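Local structure of CopN (Chlamydia pneumoniae, 4NRH) at residues D257-V262 and D299-N304; G264-F269 and A295-A300; N91-T94 and T100-G103; P61-T66 and G124-Y129. The protein probably acts as a gatekeeper of type III secretion, joining the chaperone Scc3 in a complex that directs secretion of the translocator proteins. All blocks are in the same frame, centred on the assembly; numbering follows the deposited sequence.

Contact 1 of 4, residues D257-V262 and D299-N304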
loop_
_atom_site.group_PDB
_atom_site.type_symbol
_atom_site.label_atom_id
_atom_site.label_comp_id
_atom_site.label_asym_id
_atom_site.label_seq_id
_atom_site.Cartn_x
_atom_site.Cartn_y
_atom_site.Cartn_z
ATOM N N ASP A 257 25.822 23.361 -5.201
ATOM C CA ASP A 257 26.773 23.273 -4.094
ATOM C C ASP A 257 26.566 24.293 -2.972
ATOM O O ASP A 257 27.333 24.309 -2.008
ATOM C CB ASP A 257 28.200 23.403 -4.631
ATOM C CG ASP A 257 28.603 22.228 -5.498
ATOM O OD1 ASP A 257 28.206 21.087 -5.177
ATOM O OD2 ASP A 257 29.319 22.444 -6.498
ATOM N N ASP A 258 25.555 25.148 -3.093
ATOM C CA ASP A 258 25.273 26.117 -2.036
ATOM C C ASP A 258 24.864 25.389 -0.758
ATOM O O ASP A 258 23.974 24.539 -0.778
ATOM C CB ASP A 258 24.182 27.099 -2.468
ATOM C CG ASP A 258 23.858 28.119 -1.394
ATOM O OD1 ASP A 258 23.007 27.826 -0.529
ATOM O OD2 ASP A 258 24.461 29.213 -1.413
ATOM N N VAL A 259 25.517 25.729 0.349
ATOM C CA VAL A 259 25.345 24.999 1.603
ATOM C C VAL A 259 23.917 25.071 2.151
ATOM O O VAL A 259 23.389 24.071 2.639
ATOM C CB VAL A 259 26.344 25.504 2.681
ATOM C CG1 VAL A 259 26.213 27.008 2.904
ATOM C CG2 VAL A 259 26.175 24.729 3.982
ATOM N N ASP A 260 23.289 26.238 2.059
ATOM C CA ASP A 260 21.915 26.396 2.526
ATOM C C ASP A 260 20.943 25.636 1.631
ATOM O O ASP A 260 19.921 25.130 2.094
ATOM C CB ASP A 260 21.530 27.875 2.586
ATOM C CG ASP A 260 22.386 28.663 3.557
ATOM O OD1 ASP A 260 22.211 28.487 4.781
ATOM O OD2 ASP A 260 23.232 29.459 3.098
ATOM N N SER A 261 21.271 25.560 0.345
ATOM C CA SER A 261 20.452 24.834 -0.617
ATOM C C SER A 261 20.520 23.335 -0.350
ATOM O O SER A 261 19.493 22.657 -0.297
ATOM C CB SER A 261 20.901 25.140 -2.046
ATOM O OG SER A 261 20.736 26.514 -2.348
ATOM N N VAL A 262 21.739 22.826 -0.195
ATOM C CA VAL A 262 21.966 21.414 0.082
ATOM C C VAL A 262 21.308 21.009 1.399
ATOM O O VAL A 262 20.610 19.996 1.470
ATOM C CB VAL A 262 23.472 21.089 0.139
ATOM C CG1 VAL A 262 23.697 19.667 0.631
ATOM C CG2 VAL A 262 24.106 21.291 -1.226
ATOM N N ASP A 299 25.349 16.972 8.954
ATOM C CA ASP A 299 26.477 17.335 9.803
ATOM C C ASP A 299 27.736 17.606 8.983
ATOM O O ASP A 299 28.444 18.584 9.225
ATOM C CB ASP A 299 26.744 16.234 10.832
ATOM C CG ASP A 299 25.615 16.088 11.834
ATOM O OD1 ASP A 299 24.893 17.082 12.068
ATOM O OD2 ASP A 299 25.448 14.982 12.389
ATOM N N ALA A 300 28.009 16.731 8.021
ATOM C CA ALA A 300 29.172 16.867 7.148
ATOM C C ALA A 300 29.122 18.154 6.329
ATOM O O ALA A 300 30.145 18.806 6.116
ATOM C CB ALA A 300 29.283 15.660 6.228
ATOM N N VAL A 301 27.927 18.510 5.871
ATOM C CA VAL A 301 27.734 19.676 5.011
ATOM C C VAL A 301 27.940 20.999 5.751
ATOM O O VAL A 301 28.531 21.936 5.209
ATOM C CB VAL A 301 26.324 19.659 4.367
ATOM C CG1 VAL A 301 25.965 21.020 3.789
ATOM C CG2 VAL A 301 26.246 18.586 3.292
ATOM N N ASN A 302 27.494 21.063 7.002
ATOM C CA ASN A 302 27.538 22.315 7.751
ATOM C C ASN A 302 28.889 22.580 8.410
ATOM O O ASN A 302 29.673 21.662 8.650
ATOM C CB ASN A 302 26.438 22.331 8.813
ATOM C CG ASN A 302 25.061 22.561 8.223
ATOM O OD1 ASN A 302 24.707 23.684 7.862
ATOM N ND2 ASN A 302 24.275 21.495 8.120
ATOM N N ILE A 303 29.143 23.853 8.695
ATOM C CA ILE A 303 30.435 24.304 9.201
ATOM C C ILE A 303 30.625 23.978 10.679
ATOM O O ILE A 303 29.955 24.547 11.541
ATOM C CB ILE A 303 30.605 25.822 9.002
ATOM C CG1 ILE A 303 30.049 26.246 7.640
ATOM C CG2 ILE A 303 32.066 26.219 9.152
ATOM C CD1 ILE A 303 30.044 27.743 7.422
ATOM N N ASN A 304 31.546 23.064 10.965
ATOM C CA ASN A 304 31.839 22.671 12.338
ATOM C C ASN A 304 33.183 23.211 12.811
ATOM O O ASN A 304 33.351 24.417 12.992
ATOM C CB ASN A 304 31.813 21.146 12.473
ATOM C CG ASN A 304 30.458 20.554 12.135
ATOM O OD1 ASN A 304 29.623 21.203 11.504
ATOM N ND2 ASN A 304 30.233 19.314 12.553
#

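Contact 2 of 4, residues G264-F269 and A295-A300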
loop_
_atom_site.group_PDB
_atom_site.type_symbol
_atom_site.label_atom_id
_atom_site.label_comp_id
_atom_site.label_asym_id
_atom_site.label_seq_id
_atom_site.Cartn_x
_atom_site.Cartn_y
_atom_site.Cartn_z
ATOM N N GLY A 264 18.842 22.506 2.905
ATOM C CA GLY A 264 17.402 22.604 2.747
ATOM C C GLY A 264 16.784 21.351 2.155
ATOM O O GLY A 264 15.741 20.885 2.618
ATOM N N VAL A 265 17.428 20.808 1.127
ATOM C CA VAL A 265 16.950 19.591 0.478
ATOM C C VAL A 265 17.083 18.389 1.412
ATOM O O VAL A 265 16.184 17.550 1.492
ATOM C CB VAL A 265 17.715 19.314 -0.831
ATOM C CG1 VAL A 265 17.314 17.967 -1.412
ATOM C CG2 VAL A 265 17.454 20.424 -1.837
ATOM N N LEU A 266 18.208 18.317 2.120
ATOM C CA LEU A 266 18.455 17.234 3.068
ATOM C C LEU A 266 17.406 17.217 4.175
ATOM O O LEU A 266 16.896 16.159 4.542
ATOM C CB LEU A 266 19.852 17.360 3.676
ATOM C CG LEU A 266 21.034 16.976 2.785
ATOM C CD1 LEU A 266 22.345 17.422 3.414
ATOM C CD2 LEU A 266 21.042 15.479 2.534
ATOM N N ASN A 267 17.092 18.396 4.705
ATOM C CA ASN A 267 16.047 18.524 5.715
ATOM C C ASN A 267 14.693 18.116 5.152
ATOM O O ASN A 267 13.860 17.542 5.854
ATOM C CB ASN A 267 15.984 19.955 6.248
ATOM C CG ASN A 267 17.118 20.273 7.201
ATOM O OD1 ASN A 267 17.612 19.396 7.910
ATOM N ND2 ASN A 267 17.536 21.532 7.223
ATOM N N LEU A 268 14.479 18.425 3.877
ATOM C CA LEU A 268 13.248 18.059 3.191
ATOM C C LEU A 268 13.143 16.542 3.051
ATOM O O LEU A 268 12.080 15.962 3.272
ATOM C CB LEU A 268 13.183 18.732 1.820
ATOM C CG LEU A 268 11.843 18.622 1.099
ATOM C CD1 LEU A 268 10.745 19.152 2.000
ATOM C CD2 LEU A 268 11.879 19.384 -0.215
ATOM N N PHE A 269 14.249 15.909 2.673
ATOM C CA PHE A 269 14.310 14.454 2.567
ATOM C C PHE A 269 14.057 13.780 3.911
ATOM O O PHE A 269 13.332 12.787 3.989
ATOM C CB PHE A 269 15.664 14.008 2.010
ATOM C CG PHE A 269 15.783 14.146 0.517
ATOM C CD1 PHE A 269 14.692 14.520 -0.249
ATOM C CD2 PHE A 269 16.987 13.894 -0.119
ATOM C CE1 PHE A 269 14.800 14.643 -1.622
ATOM C CE2 PHE A 269 17.103 14.016 -1.491
ATOM C CZ PHE A 269 16.006 14.392 -2.244
ATOM N N ALA A 295 20.977 12.462 8.375
ATOM C CA ALA A 295 21.447 13.186 9.552
ATOM C C ALA A 295 22.959 13.380 9.502
ATOM O O ALA A 295 23.471 14.449 9.834
ATOM C CB ALA A 295 21.046 12.454 10.822
ATOM N N ASN A 296 23.668 12.335 9.085
ATOM C CA ASN A 296 25.118 12.396 8.943
ATOM C C ASN A 296 25.532 13.350 7.829
ATOM O O ASN A 296 26.518 14.076 7.957
ATOM C CB ASN A 296 25.690 11.002 8.674
ATOM C CG ASN A 296 25.628 10.102 9.891
ATOM O OD1 ASN A 296 25.119 10.494 10.943
ATOM N ND2 ASN A 296 26.152 8.890 9.758
ATOM N N ALA A 297 24.776 13.337 6.736
ATOM C CA ALA A 297 25.049 14.212 5.601
ATOM C C ALA A 297 24.891 15.677 5.987
ATOM O O ALA A 297 25.690 16.522 5.587
ATOM C CB ALA A 297 24.133 13.867 4.435
ATOM N N LEU A 298 23.858 15.969 6.772
ATOM C CA LEU A 298 23.624 17.317 7.284
ATOM C C LEU A 298 24.802 17.834 8.104
ATOM O O LEU A 298 25.203 18.990 7.969
ATOM C CB LEU A 298 22.351 17.348 8.131
ATOM C CG LEU A 298 21.027 17.431 7.374
ATOM C CD1 LEU A 298 19.869 17.085 8.293
ATOM C CD2 LEU A 298 20.848 18.823 6.789
ATOM N N ASP A 299 25.349 16.972 8.954
ATOM C CA ASP A 299 26.477 17.335 9.803
ATOM C C ASP A 299 27.736 17.606 8.983
ATOM O O ASP A 299 28.444 18.584 9.225
ATOM C CB ASP A 299 26.744 16.234 10.832
ATOM C CG ASP A 299 25.615 16.088 11.834
ATOM O OD1 ASP A 299 24.893 17.082 12.068
ATOM O OD2 ASP A 299 25.448 14.982 12.389
ATOM N N ALA A 300 28.009 16.731 8.021
ATOM C CA ALA A 300 29.172 16.867 7.148
ATOM C C ALA A 300 29.122 18.154 6.329
ATOM O O ALA A 300 30.145 18.806 6.116
ATOM C CB ALA A 300 29.283 15.660 6.228
#

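Contact 3 of 4, residues N91-T94 and T100-G103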
loop_
_atom_site.group_PDB
_atom_site.type_symbol
_atom_site.label_atom_id
_atom_site.label_comp_id
_atom_site.label_asym_id
_atom_site.label_seq_id
_atom_site.Cartn_x
_atom_site.Cartn_y
_atom_site.Cartn_z
ATOM N N ASN A 91 -25.486 -11.850 -28.387
ATOM C CA ASN A 91 -24.430 -12.853 -28.289
ATOM C C ASN A 91 -23.286 -12.581 -29.260
ATOM O O ASN A 91 -22.116 -12.749 -28.915
ATOM C CB ASN A 91 -24.998 -14.251 -28.536
ATOM C CG ASN A 91 -23.922 -15.318 -28.554
ATOM O OD1 ASN A 91 -23.311 -15.619 -27.527
ATOM N ND2 ASN A 91 -23.685 -15.900 -29.724
ATOM N N THR A 92 -23.632 -12.169 -30.476
ATOM C CA THR A 92 -22.633 -11.839 -31.487
ATOM C C THR A 92 -21.826 -10.619 -31.053
ATOM O O THR A 92 -20.605 -10.580 -31.207
ATOM C CB THR A 92 -23.282 -11.569 -32.858
ATOM O OG1 THR A 92 -24.002 -12.731 -33.286
ATOM C CG2 THR A 92 -22.226 -11.223 -33.894
ATOM N N HIS A 93 -22.523 -9.627 -30.507
ATOM C CA HIS A 93 -21.889 -8.417 -29.996
ATOM C C HIS A 93 -20.877 -8.737 -28.902
ATOM O O HIS A 93 -19.745 -8.251 -28.927
ATOM C CB HIS A 93 -22.946 -7.448 -29.466
ATOM C CG HIS A 93 -22.395 -6.121 -29.045
ATOM N ND1 HIS A 93 -21.972 -5.866 -27.757
ATOM C CD2 HIS A 93 -22.204 -4.975 -29.738
ATOM C CE1 HIS A 93 -21.541 -4.620 -27.679
ATOM N NE2 HIS A 93 -21.670 -4.057 -28.866
ATOM N N THR A 94 -21.300 -9.546 -27.935
ATOM C CA THR A 94 -20.435 -9.964 -26.839
ATOM C C THR A 94 -19.225 -10.736 -27.360
ATOM O O THR A 94 -18.110 -10.567 -26.869
ATOM C CB THR A 94 -21.205 -10.834 -25.822
ATOM O OG1 THR A 94 -22.220 -10.045 -25.191
ATOM C CG2 THR A 94 -20.268 -11.391 -24.758
ATOM N N THR A 100 -14.047 -5.592 -24.135
ATOM C CA THR A 100 -14.284 -4.194 -24.476
ATOM C C THR A 100 -15.739 -3.815 -24.195
ATOM O O THR A 100 -16.044 -2.664 -23.879
ATOM C CB THR A 100 -13.945 -3.913 -25.956
ATOM O OG1 THR A 100 -12.599 -4.328 -26.225
ATOM C CG2 THR A 100 -14.088 -2.433 -26.280
ATOM N N ALA A 101 -16.630 -4.795 -24.294
ATOM C CA ALA A 101 -18.042 -4.576 -24.002
ATOM C C ALA A 101 -18.403 -4.980 -22.575
ATOM O O ALA A 101 -18.913 -4.166 -21.806
ATOM C CB ALA A 101 -18.909 -5.335 -24.997
ATOM N N ILE A 102 -18.130 -6.233 -22.223
ATOM C CA ILE A 102 -18.558 -6.778 -20.936
ATOM C C ILE A 102 -17.734 -6.245 -19.765
ATOM O O ILE A 102 -18.287 -5.863 -18.732
ATOM C CB ILE A 102 -18.487 -8.315 -20.932
ATOM C CG1 ILE A 102 -19.255 -8.885 -22.125
ATOM C CG2 ILE A 102 -19.047 -8.871 -19.633
ATOM C CD1 ILE A 102 -20.726 -8.524 -22.132
ATOM N N GLY A 103 -16.416 -6.220 -19.932
ATOM C CA GLY A 103 -15.526 -5.705 -18.907
ATOM C C GLY A 103 -15.790 -4.244 -18.598
ATOM O O GLY A 103 -15.816 -3.841 -17.435
#

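Contact 4 of 4, residues P61-T66 and G124-Y129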
loop_
_atom_site.group_PDB
_atom_site.type_symbol
_atom_site.label_atom_id
_atom_site.label_comp_id
_atom_site.label_asym_id
_atom_site.label_seq_id
_atom_site.Cartn_x
_atom_site.Cartn_y
_atom_site.Cartn_z
ATOM N N PRO A 61 -19.167 0.865 -26.808
ATOM C CA PRO A 61 -19.435 -0.579 -26.755
ATOM C C PRO A 61 -20.087 -1.040 -25.450
ATOM O O PRO A 61 -20.919 -1.949 -25.475
ATOM C CB PRO A 61 -18.042 -1.194 -26.903
ATOM C CG PRO A 61 -17.280 -0.189 -27.691
ATOM C CD PRO A 61 -17.785 1.150 -27.235
ATOM N N ALA A 62 -19.709 -0.431 -24.330
ATOM C CA ALA A 62 -20.284 -0.787 -23.037
ATOM C C ALA A 62 -21.760 -0.419 -22.983
ATOM O O ALA A 62 -22.584 -1.179 -22.471
ATOM C CB ALA A 62 -19.524 -0.111 -21.909
ATOM N N LEU A 63 -22.089 0.755 -23.511
ATOM C CA LEU A 63 -23.474 1.209 -23.570
ATOM C C LEU A 63 -24.248 0.435 -24.636
ATOM O O LEU A 63 -25.448 0.202 -24.493
ATOM C CB LEU A 63 -23.546 2.714 -23.839
ATOM C CG LEU A 63 -23.393 3.653 -22.637
ATOM C CD1 LEU A 63 -24.434 3.330 -21.573
ATOM C CD2 LEU A 63 -21.989 3.609 -22.051
ATOM N N GLN A 64 -23.560 0.053 -25.709
ATOM C CA GLN A 64 -24.150 -0.813 -26.726
ATOM C C GLN A 64 -24.582 -2.130 -26.095
ATOM O O GLN A 64 -25.672 -2.637 -26.362
ATOM C CB GLN A 64 -23.163 -1.084 -27.865
ATOM C CG GLN A 64 -22.776 0.138 -28.678
ATOM C CD GLN A 64 -21.693 -0.163 -29.695
ATOM O OE1 GLN A 64 -21.233 -1.299 -29.811
ATOM N NE2 GLN A 64 -21.277 0.857 -30.438
ATOM N N SER A 65 -23.707 -2.677 -25.255
ATOM C CA SER A 65 -23.973 -3.927 -24.555
ATOM C C SER A 65 -25.117 -3.758 -23.562
ATOM O O SER A 65 -25.920 -4.669 -23.362
ATOM C CB SER A 65 -22.713 -4.416 -23.835
ATOM O OG SER A 65 -22.934 -5.665 -23.209
ATOM N N THR A 66 -25.180 -2.584 -22.940
ATOM C CA THR A 66 -26.252 -2.264 -22.007
ATOM C C THR A 66 -27.590 -2.152 -22.732
ATOM O O THR A 66 -28.603 -2.680 -22.272
ATOM C CB THR A 66 -25.969 -0.946 -21.257
ATOM O OG1 THR A 66 -24.775 -1.083 -20.475
ATOM C CG2 THR A 66 -27.132 -0.586 -20.342
ATOM N N GLY A 124 -13.246 7.290 -20.760
ATOM C CA GLY A 124 -11.808 7.461 -20.680
ATOM C C GLY A 124 -11.222 6.639 -19.551
ATOM O O GLY A 124 -10.153 6.045 -19.691
ATOM N N LEU A 125 -11.927 6.606 -18.426
ATOM C CA LEU A 125 -11.502 5.815 -17.278
ATOM C C LEU A 125 -11.624 4.318 -17.561
ATOM O O LEU A 125 -10.763 3.535 -17.160
ATOM C CB LEU A 125 -12.315 6.187 -16.035
ATOM C CG LEU A 125 -12.031 7.561 -15.422
ATOM C CD1 LEU A 125 -12.815 7.750 -14.132
ATOM C CD2 LEU A 125 -10.544 7.740 -15.173
ATOM N N ARG A 126 -12.691 3.926 -18.252
ATOM C CA ARG A 126 -12.901 2.519 -18.586
ATOM C C ARG A 126 -11.842 2.028 -19.565
ATOM O O ARG A 126 -11.379 0.890 -19.476
ATOM C CB ARG A 126 -14.297 2.295 -19.171
ATOM C CG ARG A 126 -15.423 2.523 -18.184
ATOM C CD ARG A 126 -16.753 2.015 -18.716
ATOM N NE ARG A 126 -17.189 2.706 -19.927
ATOM C CZ ARG A 126 -17.907 3.824 -19.932
ATOM N NH1 ARG A 126 -18.264 4.388 -18.785
ATOM N NH2 ARG A 126 -18.265 4.383 -21.080
ATOM N N SER A 127 -11.466 2.892 -20.502
ATOM C CA SER A 127 -10.398 2.579 -21.442
ATOM C C SER A 127 -9.076 2.371 -20.705
ATOM O O SER A 127 -8.334 1.433 -20.996
ATOM C CB SER A 127 -10.258 3.689 -22.485
ATOM O OG SER A 127 -9.200 3.412 -23.384
ATOM N N LEU A 128 -8.790 3.256 -19.753
ATOM C CA LEU A 128 -7.594 3.131 -18.925
ATOM C C LEU A 128 -7.590 1.841 -18.109
ATOM O O LEU A 128 -6.590 1.124 -18.079
ATOM C CB LEU A 128 -7.460 4.330 -17.987
ATOM C CG LEU A 128 -6.299 4.218 -16.997
ATOM C CD1 LEU A 128 -4.966 4.402 -17.709
ATOM C CD2 LEU A 128 -6.452 5.214 -15.865
ATOM N N TYR A 129 -8.707 1.556 -17.442
ATOM C CA TYR A 129 -8.833 0.339 -16.645
ATOM C C TYR A 129 -8.569 -0.904 -17.488
ATOM O O TYR A 129 -7.848 -1.810 -17.068
ATOM C CB TYR A 129 -10.218 0.244 -16.000
ATOM C CG TYR A 129 -10.391 -1.002 -15.159
ATOM C CD1 TYR A 129 -9.920 -1.051 -13.854
ATOM C CD2 TYR A 129 -11.013 -2.133 -15.674
ATOM C CE1 TYR A 129 -10.068 -2.188 -13.084
ATOM C CE2 TYR A 129 -11.166 -3.275 -14.912
ATOM C CZ TYR A 129 -10.691 -3.297 -13.618
ATOM O OH TYR A 129 -10.841 -4.431 -12.854
#

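Contact 1 of 4, residues D257-V262 and D299-N304
Val301, in the last turn of helix 284-301, divides its two methyls between Val259 and Val262 at the start of helix 259-272. Its CG1 lies 3.7 Å from Val259 CG2, the two side chains running past each other in opposite senses, while its CG2 rests 3.8 Å from Val262 CG1. With CG1 anti to the backbone N (chi1 164°), the fork of Val301 offers one branch to each partner. Val259 CG2 also approaches the Val301 backbone, 3.9 Å from Val301 O. Valine suits the place because its methyls branch right at the backbone, giving a compact, rigid apolar surface where the helix ends come close. Val251 of helix 244-255 also packs on Val262, and Glu248 of that helix on Val301.

The contact stands where two antiparallel helices of the third helical domain of this family meet, the first turn of one beside the last turn of the other.

Polar groups serve the two helix ends, and no hydrogen bond crosses between the segments. Asp258 is the N-cap of helix 259-272: its OD1 accepts from Ser261 N at 3.0 Å through the anti lone pair, with an N-H...O angle of 146°. A carboxylate here would probably also be favoured by the helix dipole. At the other end Asn302, the first residue to leave helical geometry, hydrogen-bonds through ND2 to Leu298 O, while its OD1 stands 4.3 Å from Val259 CG2.

Contact 2 of 4, residues G264-F269 and A295-A300
This is an apolar packing contact between two antiparallel helices, 259-272 and 284-301, in the third helical domain of the protein. The short axes of residues 264-269 and 295-300 come within 9.8 Å of each other at 164° between their directions, and between them Leu266 and Leu298 stand level. No hydrogen bond joins the segments; apolar side-chain contact dominates.

Leu266 points into the interface. Its CB lies 3.6 Å from Leu298 CD2, and the two leucines lie alongside with their ends pointing opposite ways instead of meeting head on. Further out, Leu266 forks: CD1 comes within 4.0 Å of Leu298 N, touching the backbone of the opposing helix, while CD2 lies 4.0 Å from Ala297 CB. The small alanine allows the longer leucine to lie close against its helix. Leu266 is buried further by Val247 and Val251 of helix 244-255, so a large aliphatic group suits a site where three helices converge. Leu268, on another face of helix 259-272, packs on helix 179-215.

Asn267 occupies the partly exposed margin, where a polar residue is easily accommodated. Its CG lies anti to the carbonyl carbon (chi1 -75°), and the Asn267 side chain crosses that of Leu298 at about a right angle, bringing OD1 to 3.3 Å from Leu298 CD1 and 3.5 Å from Leu298 CD2.

Contact 3 of 4, residues N91-T94 and T100-G103
Thr94 and Ile102 make the aliphatic half of this contact, their side chains passing at a slant. Thr94 CG2 lies 3.8 Å from Ile102 CG1, and Ile102 CD1 reaches further along to within 3.7 Å of Thr94 OG1. Bent at chi2 (-61°), the isoleucine lays both CG1 and CD1 along the threonine. The hydroxyl so approached is already engaged, since Thr94 OG1 is hydrogen-bonded to Arg90 O one turn earlier; threonine therefore offers a methyl to the interface while its polar atom is satisfied by its own helix.

The second element is a ring against a methyl. His93 CE1 lies 3.8 Å from Ala101 CB, which meets the imidazole obliquely. The ring gets there because CG is anti to the backbone N (chi1 -174°). Alanine fits this buried spot, being small enough to let the two backbones come close: the CA atoms of Thr94 and Ala101 are 6.5 Å apart.

Next to that ring carbon, His93 NE2 is hydrogen-bonded to Gln64 OE1 of helix 61-74, which fixes the rotation of the imidazole. The ring also meets Phe97, their planes about 35° apart, and Leu51 and Gln55 of helix 47-57 touch it as well.

Helices 80-97 and 99-105 thus follow each other after a very short break and pack as consecutive helices, against helix 61-74, in the all-helical HrpJ-like domain.

Contact 4 of 4, residues P61-T66 and G124-Y129
Arg126 projects from helix 122-133 toward helix 61-74 and lays its guanidinium end beside Ala62 and Leu63. The aliphatic chain bends at chi3 (-63°), which turns the head group aside so that two of its nitrogens meet carbon: NE is 4.2 Å from Ala62 CB and NH2 3.9 Å from Leu63 CD2. Both carbons approach the guanidinium plane obliquely, and the leucine side chain crosses the arginine at about a right angle. Small Ala62 lets the head group come near the helix, and branched Leu63 supplies a methyl beside NH2. The long arginine side chain spans the 9.2 Å between the CA atoms of Ala62 and Arg126.

The buried charge is met from outside the segments: NH1 forms a salt bridge with Glu28 OE2 and a hydrogen bond with Ser111 OG, and NH2 makes a long, weak ion pair with Asp60. Within helix 61-74, Ala62 O takes Thr66 OG1 at 3.0 Å as well as Thr66 N, the two donors arriving from opposite faces of the carbonyl plane.

Leu63 also touches Asn26, one of the sodium-binding residues. Leu108 of helix 108-115 packs on Leu63, Thr66 and Arg126 alike, while Ala104 of helix 99-105 covers Ala62.

From the N terminus, contact 4 opens first, at helix 61-74, and closes last of its pair, at helix 122-133; contact 3 is nested inside that loop, closing the short turn from helix 80-97 to helix 99-105. These two touch through His93 and Gln64, their centres 10 Å apart, and together tie up the HrpJ-like part. The chain then runs on to the third helical domain. There contact 1 opens at 257-262, just before contact 2 at 264-269, and both close on the same stretch of helix 284-301, sharing Asp299 and Ala300. The two pairs lie on opposite sides of the chain's centre; contacts 1 and 3 have centres about 62 Å apart.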